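Local coordinates for protein carboxylase (Deinococcus radiodurans, PDB 5H80) that probably catalyses the ATP-dependent carboxylation of biotin, as the biotin carboxylase component of a single-chain bacterial carboxylase, at residues A[240-251]-A[283-292]; A[388-397]-A[444-453]. All blocks are in the same frame, centred on the assembly; numbering follows the deposited sequence.

In the fold
Contact 1 comes first along the chain and is complete before contact 2 opens. It lies in the ATP-binding domain and packs helix 277-293 on the strands 236-245 and 249-256 of a four-stranded antiparallel sheet. Contact 2 belongs to the C-terminal domain of biotin carboxylase, where the short strands 393-395 and 449-451 form a two-stranded pair beside strands 402-406 and 421-429. The two lie on opposite sides of the chain's centre, with centres 39 Å apart and nearest atoms about 21 Å apart, and they share no helix, strand or sheet. Contact 1 is internal to one subunit, whereas contact 2 also reaches the second subunit and so belongs partly to the dimer interface.

Contact 1. Residues A[240-251]-A[283-292]; sequences VQVAGDGQSVTH and LIGAALQLAQ
Val-240 presses against the helix at Ala-287, CB to CB 3.7 Å, while Val-240 CG2 lies 3.9 Å from CG1 of Ile-284. Alanine suits this place because its single methyl lets strand and helix come close. One turn on, the CB of Ala-291 meets two valine methyls, Val-242 CG1 and Val-249 CG1, each at 3.8 Å. Ile-284 also sets its CG2 over one face of the His-251 ring, 3.6 Å from the centroid and 17° off the normal, a CH-pi contact. A chi1 of 73° tucks the imidazole in between the backbone N and carbonyl carbon of His-251, and its two nitrogens, bonded to Pro-358 O and Trp-253 N, fix its rotation. Strands 236-245 and 249-256 form a beta hairpin whose valines and His-251 face the helix, the helix-on-antiparallel-sheet layer expected of an ATP-grasp fold. At the turn, Asp-245 OD1 accepts from Gln-247 N, an Asx turn, and also from Ser-248 N, which makes an Asx motif of the pair. Here the packing gives way to water. Gln-292, bent at chi2, brings its OE1 against Val-249 CG2, 3.4 Å away. One water accepts from Gln-292 NE2 and donates to Gln-247 O, at 2.8 Å from that oxygen; another accepts from Val-249 N at 3.0 Å and donates to Gln-292 OE1, so the amide's polar ends are joined to the hairpin through solvent.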
loop_
_atom_site.group_PDB
_atom_site.type_symbol
_atom_site.label_atom_id
_atom_site.label_comp_id
_atom_site.label_asym_id
_atom_site.label_seq_id
_atom_site.Cartn_x
_atom_site.Cartn_y
_atom_site.Cartn_z
ATOM N N VAL A 240 -16.485 -16.037 1.295
ATOM C CA VAL A 240 -15.692 -16.270 0.074
ATOM C C VAL A 240 -15.961 -15.223 -0.950
ATOM O O VAL A 240 -17.081 -14.964 -1.289
ATOM C CB VAL A 240 -15.948 -17.691 -0.547
ATOM C CG1 VAL A 240 -15.269 -17.775 -1.841
ATOM C CG2 VAL A 240 -15.587 -18.819 0.394
ATOM N N GLN A 241 -14.898 -14.562 -1.490
ATOM C CA GLN A 241 -15.035 -13.621 -2.575
ATOM C C GLN A 241 -15.108 -14.313 -3.920
ATOM O O GLN A 241 -14.125 -15.056 -4.281
ATOM C CB GLN A 241 -13.773 -12.705 -2.569
ATOM C CG GLN A 241 -13.819 -11.681 -3.635
ATOM C CD GLN A 241 -14.897 -10.556 -3.366
ATOM O OE1 GLN A 241 -14.800 -9.824 -2.435
ATOM N NE2 GLN A 241 -16.036 -10.616 -4.173
ATOM N N VAL A 242 -16.240 -14.100 -4.593
ATOM C CA VAL A 242 -16.474 -14.473 -5.956
ATOM C C VAL A 242 -16.492 -13.377 -6.990
ATOM O O VAL A 242 -16.809 -12.220 -6.777
ATOM C CB VAL A 242 -17.741 -15.364 -6.055
ATOM C CG1 VAL A 242 -18.127 -15.712 -7.476
ATOM C CG2 VAL A 242 -17.527 -16.643 -5.236
ATOM N N ALA A 243 -16.117 -13.791 -8.169
ATOM C CA ALA A 243 -16.258 -13.017 -9.364
ATOM C C ALA A 243 -16.726 -13.891 -10.482
ATOM O O ALA A 243 -16.243 -15.043 -10.678
ATOM C CB ALA A 243 -14.873 -12.339 -9.793
ATOM N N GLY A 244 -17.430 -13.276 -11.398
ATOM C CA GLY A 244 -17.913 -13.908 -12.647
ATOM C C GLY A 244 -18.112 -13.029 -13.830
ATOM O O GLY A 244 -18.275 -11.801 -13.727
ATOM N N ASP A 245 -18.140 -13.633 -14.999
ATOM C CA ASP A 245 -18.349 -12.843 -16.232
ATOM C C ASP A 245 -19.639 -13.245 -16.942
ATOM O O ASP A 245 -19.855 -12.980 -18.141
ATOM C CB ASP A 245 -17.126 -12.922 -17.071
ATOM C CG ASP A 245 -16.857 -14.314 -17.564
ATOM O OD1 ASP A 245 -17.724 -15.300 -17.390
ATOM O OD2 ASP A 245 -15.725 -14.496 -18.021
ATOM N N GLY A 246 -20.466 -13.989 -16.207
ATOM C CA GLY A 246 -21.662 -14.596 -16.843
ATOM C C GLY A 246 -21.517 -15.919 -17.572
ATOM O O GLY A 246 -22.497 -16.537 -17.855
ATOM N N GLN A 247 -20.291 -16.373 -17.879
ATOM C CA GLN A 247 -20.016 -17.677 -18.472
ATOM C C GLN A 247 -19.281 -18.553 -17.548
ATOM O O GLN A 247 -19.486 -19.752 -17.575
ATOM C CB GLN A 247 -19.224 -17.526 -19.762
ATOM C CG GLN A 247 -19.801 -16.545 -20.785
ATOM C CD GLN A 247 -18.955 -16.463 -22.043
ATOM O OE1 GLN A 247 -19.190 -17.214 -22.973
ATOM N NE2 GLN A 247 -17.940 -15.572 -22.060
ATOM N N SER A 248 -18.376 -17.957 -16.755
ATOM C CA SER A 248 -17.479 -18.572 -15.815
ATOM C C SER A 248 -17.474 -17.847 -14.503
ATOM O O SER A 248 -17.860 -16.701 -14.436
ATOM C CB SER A 248 -16.045 -18.411 -16.324
ATOM O OG SER A 248 -15.789 -19.307 -17.360
ATOM N N VAL A 249 -16.979 -18.555 -13.486
ATOM C CA VAL A 249 -16.877 -18.039 -12.189
ATOM C C VAL A 249 -15.439 -18.397 -11.678
ATOM O O VAL A 249 -14.782 -19.424 -12.027
ATOM C CB VAL A 249 -18.041 -18.576 -11.252
ATOM C CG1 VAL A 249 -19.380 -18.022 -11.705
ATOM C CG2 VAL A 249 -17.975 -20.100 -11.121
ATOM N N THR A 250 -14.989 -17.526 -10.775
ATOM C CA THR A 250 -13.771 -17.702 -10.042
ATOM C C THR A 250 -13.866 -17.106 -8.647
ATOM O O THR A 250 -14.961 -16.653 -8.204
ATOM C CB THR A 250 -12.595 -17.137 -10.852
ATOM O OG1 THR A 250 -11.356 -17.632 -10.365
ATOM C CG2 THR A 250 -12.603 -15.605 -10.776
ATOM N N HIS A 251 -12.759 -17.119 -7.910
ATOM C CA HIS A 251 -12.694 -16.772 -6.537
ATOM C C HIS A 251 -11.365 -16.058 -6.224
ATOM O O HIS A 251 -10.366 -16.217 -6.925
ATOM C CB HIS A 251 -12.939 -17.911 -5.608
ATOM C CG HIS A 251 -11.787 -18.897 -5.532
ATOM N ND1 HIS A 251 -10.691 -18.737 -4.731
ATOM C CD2 HIS A 251 -11.537 -20.006 -6.271
ATOM C CE1 HIS A 251 -9.857 -19.777 -4.895
ATOM N NE2 HIS A 251 -10.315 -20.483 -5.879
ATOM N N LEU A 283 -15.352 -24.641 1.546
ATOM C CA LEU A 283 -16.017 -23.344 1.508
ATOM C C LEU A 283 -16.021 -22.726 0.148
ATOM O O LEU A 283 -17.028 -22.327 -0.385
ATOM C CB LEU A 283 -15.360 -22.396 2.469
ATOM C CG LEU A 283 -15.688 -22.114 3.901
ATOM C CD1 LEU A 283 -17.077 -22.473 4.487
ATOM C CD2 LEU A 283 -14.545 -22.214 4.814
ATOM N N ILE A 284 -14.871 -22.709 -0.534
ATOM C CA ILE A 284 -14.802 -22.137 -1.859
ATOM C C ILE A 284 -15.603 -22.895 -2.901
ATOM O O ILE A 284 -16.315 -22.285 -3.691
ATOM C CB ILE A 284 -13.356 -21.952 -2.274
ATOM C CG1 ILE A 284 -12.726 -21.035 -1.175
ATOM C CG2 ILE A 284 -13.308 -21.478 -3.698
ATOM C CD1 ILE A 284 -11.188 -20.896 -1.480
ATOM N N GLY A 285 -15.628 -24.221 -2.769
ATOM C CA GLY A 285 -16.395 -25.092 -3.664
ATOM C C GLY A 285 -17.895 -24.761 -3.549
ATOM O O GLY A 285 -18.537 -24.666 -4.608
ATOM N N ALA A 286 -18.396 -24.694 -2.326
ATOM C CA ALA A 286 -19.796 -24.256 -2.071
ATOM C C ALA A 286 -20.131 -22.922 -2.706
ATOM O O ALA A 286 -21.114 -22.773 -3.460
ATOM C CB ALA A 286 -20.141 -24.190 -0.564
ATOM N N ALA A 287 -19.239 -21.892 -2.489
ATOM C CA ALA A 287 -19.443 -20.623 -3.070
ATOM C C ALA A 287 -19.436 -20.636 -4.622
ATOM O O ALA A 287 -20.246 -20.005 -5.283
ATOM C CB ALA A 287 -18.370 -19.693 -2.449
ATOM N N LEU A 288 -18.491 -21.341 -5.234
ATOM C CA LEU A 288 -18.441 -21.533 -6.646
ATOM C C LEU A 288 -19.671 -22.225 -7.296
ATOM O O LEU A 288 -20.109 -21.745 -8.316
ATOM C CB LEU A 288 -17.162 -22.227 -7.049
ATOM C CG LEU A 288 -15.786 -21.472 -6.882
ATOM C CD1 LEU A 288 -14.661 -22.414 -7.197
ATOM C CD2 LEU A 288 -15.732 -20.139 -7.711
ATOM N N GLN A 289 -20.263 -23.206 -6.614
ATOM C CA GLN A 289 -21.546 -23.907 -6.998
ATOM C C GLN A 289 -22.732 -22.941 -6.993
ATOM O O GLN A 289 -23.354 -22.835 -7.999
ATOM C CB GLN A 289 -21.898 -25.017 -6.008
ATOM C CG GLN A 289 -21.006 -26.243 -6.075
ATOM C CD GLN A 289 -21.494 -27.309 -5.133
ATOM O OE1 GLN A 289 -21.097 -27.391 -3.915
ATOM N NE2 GLN A 289 -22.514 -28.037 -5.615
ATOM N N LEU A 290 -22.890 -22.134 -5.952
ATOM C CA LEU A 290 -23.909 -21.114 -5.867
ATOM C C LEU A 290 -23.787 -20.126 -7.018
ATOM O O LEU A 290 -24.743 -19.776 -7.699
ATOM C CB LEU A 290 -23.793 -20.399 -4.543
ATOM C CG LEU A 290 -24.169 -21.300 -3.405
ATOM C CD1 LEU A 290 -23.756 -20.675 -2.096
ATOM C CD2 LEU A 290 -25.654 -21.626 -3.414
ATOM N N ALA A 291 -22.560 -19.649 -7.255
ATOM C CA ALA A 291 -22.361 -18.587 -8.249
ATOM C C ALA A 291 -22.588 -19.111 -9.688
ATOM O O ALA A 291 -23.198 -18.480 -10.567
ATOM C CB ALA A 291 -20.884 -18.175 -8.169
ATOM N N GLN A 292 -22.031 -20.279 -9.931
ATOM C CA GLN A 292 -22.098 -20.978 -11.240
ATOM C C GLN A 292 -23.594 -21.265 -11.574
ATOM O O GLN A 292 -23.998 -20.976 -12.687
ATOM C CB GLN A 292 -21.277 -22.240 -11.337
ATOM C CG GLN A 292 -21.455 -23.034 -12.622
ATOM C CD GLN A 292 -20.645 -22.462 -13.771
ATOM O OE1 GLN A 292 -19.868 -21.520 -13.610
ATOM N NE2 GLN A 292 -20.796 -23.055 -14.946
HETATM O O HOH W 1 -21.454 -19.556 -14.913
HETATM O O HOH W 2 -18.653 -22.341 -16.751
HETATM O O HOH W 3 -16.647 -21.458 -14.144
#

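Contact 2. Residues A[388-397]-A[444-453]; sequences GGQVQTFTPP and ALSEFQIAGV
Phe-448 turns its edge to the face of Phe-394 in a T-shaped stack, with centroids 5.2 Å apart and planes at 68°. Phe-448 CE2 lies over the Phe-394 face, toward its rim; the nearest approach is Phe-394 CZ to Phe-448 CZ, 3.7 Å. Phe-394 gets there by holding CG opposite its backbone N (chi1 -164°), which lays it alongside Ile-450, both pointing the same way. Phe-448 is itself sandwiched. Over one face stand Pro-396 CA and Pro-397 CD, the latter 3.9 Å from the ring centroid, in CH-pi contacts; the opposite face receives CD1 of Ile-450. Prolines suit this place, since their C-H groups, made slightly positive by the neighbouring nitrogen or carbonyl, are good partners for a pi face. Beyond the ring, Pro-397 CB rests 3.3 Å from Ala-444 O at the end of helix 434-446.

The rings lie on one face of an antiparallel pair, strands 393-395 and 449-451. On the other face Thr-393 CB meets Ala-451 CB at 3.6 Å, and Thr-395 runs beside Gln-449, whose NE2 is hydrogen-bonded to Thr-409 of the second subunit. At one end the pairing takes in an extra residue at a classic beta bulge: Ala-451 O accepts from Gln-392 N (2.6 Å) and Thr-393 N (3.2 Å), both approaching from the same face of the carbonyl plane. At the other end a water donates to both Pro-396 O and Glu-447 O, and Glu-447 OE1 forms a salt bridge with Arg-49 of the second subunit.

The Phe-394 and Phe-448 rings thus turn to strands 402-406 and 421-429, while Gln-449, Thr-395 and the loop residue Glu-447 meet the second subunit, consistent with a part in dimer assembly.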
loop_
_atom_site.group_PDB
_atom_site.type_symbol
_atom_site.label_atom_id
_atom_site.label_comp_id
_atom_site.label_asym_id
_atom_site.label_seq_id
_atom_site.Cartn_x
_atom_site.Cartn_y
_atom_site.Cartn_z
ATOM N N GLY A 388 -20.826 13.767 18.642
ATOM C CA GLY A 388 -20.718 14.749 17.579
ATOM C C GLY A 388 -19.388 15.481 17.619
ATOM O O GLY A 388 -18.447 15.077 18.334
ATOM N N GLY A 389 -19.312 16.550 16.823
ATOM C CA GLY A 389 -18.137 17.350 16.760
ATOM C C GLY A 389 -17.683 17.491 15.362
ATOM O O GLY A 389 -18.157 16.787 14.463
ATOM N N GLN A 390 -16.774 18.424 15.181
ATOM C CA GLN A 390 -16.152 18.687 13.882
ATOM C C GLN A 390 -14.753 18.135 14.014
ATOM O O GLN A 390 -14.129 18.281 15.057
ATOM C CB GLN A 390 -16.117 20.185 13.631
ATOM C CG GLN A 390 -15.175 20.663 12.531
ATOM C CD GLN A 390 -15.378 22.127 12.363
ATOM O OE1 GLN A 390 -15.377 22.843 13.370
ATOM N NE2 GLN A 390 -15.643 22.573 11.150
ATOM N N VAL A 391 -14.293 17.463 12.959
ATOM C CA VAL A 391 -12.988 16.902 12.928
ATOM C C VAL A 391 -11.889 17.932 12.828
ATOM O O VAL A 391 -11.803 18.690 11.857
ATOM C CB VAL A 391 -12.908 15.859 11.798
ATOM C CG1 VAL A 391 -11.467 15.492 11.524
ATOM C CG2 VAL A 391 -13.795 14.677 12.215
ATOM N N GLN A 392 -11.048 17.987 13.876
ATOM C CA GLN A 392 -10.022 19.029 13.976
ATOM C C GLN A 392 -8.629 18.685 13.567
ATOM O O GLN A 392 -7.898 19.546 13.046
ATOM C CB GLN A 392 -10.007 19.639 15.423
ATOM C CG GLN A 392 -11.163 20.615 15.593
ATOM C CD GLN A 392 -11.718 20.739 16.989
ATOM O OE1 GLN A 392 -11.172 20.214 17.964
ATOM N NE2 GLN A 392 -12.838 21.437 17.091
ATOM N N THR A 393 -8.267 17.440 13.814
ATOM C CA THR A 393 -7.013 16.880 13.445
ATOM C C THR A 393 -7.392 15.480 12.935
ATOM O O THR A 393 -8.247 14.774 13.523
ATOM C CB THR A 393 -6.051 16.775 14.646
ATOM O OG1 THR A 393 -5.927 18.071 15.237
ATOM C CG2 THR A 393 -4.689 16.303 14.223
ATOM N N PHE A 394 -6.811 15.175 11.811
ATOM C CA PHE A 394 -7.067 13.889 11.146
ATOM C C PHE A 394 -5.879 13.538 10.271
ATOM O O PHE A 394 -5.712 14.099 9.223
ATOM C CB PHE A 394 -8.369 13.995 10.312
ATOM C CG PHE A 394 -8.921 12.661 9.899
ATOM C CD1 PHE A 394 -9.685 11.881 10.781
ATOM C CD2 PHE A 394 -8.648 12.151 8.625
ATOM C CE1 PHE A 394 -10.213 10.661 10.384
ATOM C CE2 PHE A 394 -9.150 10.891 8.226
ATOM C CZ PHE A 394 -9.955 10.171 9.113
ATOM N N THR A 395 -5.032 12.600 10.719
ATOM C CA THR A 395 -3.756 12.295 10.065
ATOM C C THR A 395 -3.652 10.765 10.186
ATOM O O THR A 395 -3.214 10.240 11.194
ATOM C CB THR A 395 -2.572 12.983 10.714
ATOM O OG1 THR A 395 -2.878 14.392 10.802
ATOM C CG2 THR A 395 -1.340 12.783 9.893
ATOM N N PRO A 396 -4.193 10.097 9.172
ATOM C CA PRO A 396 -4.191 8.605 9.206
ATOM C C PRO A 396 -2.764 8.070 9.093
ATOM O O PRO A 396 -1.885 8.772 8.635
ATOM C CB PRO A 396 -5.039 8.224 7.969
ATOM C CG PRO A 396 -5.869 9.425 7.716
ATOM C CD PRO A 396 -4.965 10.605 8.019
ATOM N N PRO A 397 -2.539 6.822 9.551
ATOM C CA PRO A 397 -1.282 6.139 9.408
ATOM C C PRO A 397 -0.887 5.950 7.982
ATOM O O PRO A 397 -1.731 5.903 7.129
ATOM C CB PRO A 397 -1.496 4.766 10.085
ATOM C CG PRO A 397 -2.948 4.602 10.098
ATOM C CD PRO A 397 -3.610 5.928 10.013
ATOM N N ALA A 444 0.122 0.855 13.620
ATOM C CA ALA A 444 -0.485 1.729 12.682
ATOM C C ALA A 444 -1.671 2.484 13.270
ATOM O O ALA A 444 -1.746 3.712 13.154
ATOM C CB ALA A 444 -0.904 0.926 11.442
ATOM N N LEU A 445 -2.550 1.830 14.011
ATOM C CA LEU A 445 -3.540 2.516 14.686
ATOM C C LEU A 445 -3.087 3.556 15.698
ATOM O O LEU A 445 -3.698 4.629 15.809
ATOM C CB LEU A 445 -4.510 1.548 15.303
ATOM C CG LEU A 445 -5.336 0.809 14.294
ATOM C CD1 LEU A 445 -6.308 0.020 15.178
ATOM C CD2 LEU A 445 -6.005 1.765 13.294
ATOM N N SER A 446 -1.946 3.312 16.331
ATOM C CA SER A 446 -1.428 4.213 17.365
ATOM C C SER A 446 -0.916 5.434 16.716
ATOM O O SER A 446 -0.816 6.510 17.425
ATOM C CB SER A 446 -0.290 3.525 18.135
ATOM O OG SER A 446 0.944 3.492 17.354
ATOM N N GLU A 447 -0.694 5.437 15.390
ATOM C CA GLU A 447 -0.284 6.628 14.658
ATOM C C GLU A 447 -1.448 7.402 14.064
ATOM O O GLU A 447 -1.254 8.387 13.377
ATOM C CB GLU A 447 0.713 6.239 13.529
ATOM C CG GLU A 447 2.085 5.928 14.057
ATOM C CD GLU A 447 3.138 5.323 13.123
ATOM O OE1 GLU A 447 2.957 5.311 11.875
ATOM O OE2 GLU A 447 4.157 4.767 13.707
ATOM N N PHE A 448 -2.664 6.931 14.292
ATOM C CA PHE A 448 -3.842 7.641 13.827
ATOM C C PHE A 448 -4.283 8.773 14.764
ATOM O O PHE A 448 -4.909 8.522 15.779
ATOM C CB PHE A 448 -4.983 6.652 13.625
ATOM C CG PHE A 448 -5.961 7.003 12.513
ATOM C CD1 PHE A 448 -6.608 5.945 11.895
ATOM C CD2 PHE A 448 -6.291 8.323 12.101
ATOM C CE1 PHE A 448 -7.539 6.138 10.874
ATOM C CE2 PHE A 448 -7.260 8.557 11.072
ATOM C CZ PHE A 448 -7.870 7.442 10.434
ATOM N N GLN A 449 -4.009 9.980 14.316
ATOM C CA GLN A 449 -4.254 11.232 15.129
ATOM C C GLN A 449 -5.600 11.717 14.682
ATOM O O GLN A 449 -5.757 12.021 13.507
ATOM C CB GLN A 449 -3.255 12.322 14.767
ATOM C CG GLN A 449 -1.801 12.032 14.962
ATOM C CD GLN A 449 -0.967 13.278 14.781
ATOM O OE1 GLN A 449 -0.975 14.172 15.631
ATOM N NE2 GLN A 449 -0.246 13.352 13.673
ATOM N N ILE A 450 -6.581 11.606 15.566
ATOM C CA ILE A 450 -7.853 12.194 15.386
ATOM C C ILE A 450 -8.129 13.113 16.606
ATOM O O ILE A 450 -7.961 12.678 17.734
ATOM C CB ILE A 450 -8.954 11.115 15.258
ATOM C CG1 ILE A 450 -8.536 10.119 14.168
ATOM C CG2 ILE A 450 -10.291 11.749 14.893
ATOM C CD1 ILE A 450 -9.512 8.991 13.947
ATOM N N ALA A 451 -8.532 14.347 16.328
ATOM C CA ALA A 451 -9.048 15.281 17.365
ATOM C C ALA A 451 -10.368 15.940 16.920
ATOM O O ALA A 451 -10.548 16.214 15.718
ATOM C CB ALA A 451 -7.984 16.321 17.674
ATOM N N GLY A 452 -11.264 16.153 17.901
ATOM C CA GLY A 452 -12.561 16.861 17.732
ATOM C C GLY A 452 -13.775 15.945 17.815
ATOM O O GLY A 452 -14.837 16.443 18.087
ATOM N N VAL A 453 -13.638 14.618 17.529
ATOM C CA VAL A 453 -14.734 13.631 17.694
ATOM C C VAL A 453 -14.235 12.411 18.463
ATOM O O VAL A 453 -13.028 12.168 18.473
ATOM C CB VAL A 453 -15.263 13.159 16.301
ATOM C CG1 VAL A 453 -15.803 14.321 15.556
ATOM C CG2 VAL A 453 -14.154 12.492 15.459
HETATM O O HOH W 4 -0.038 15.135 11.812
HETATM O O HOH W 5 0.168 9.169 10.861
#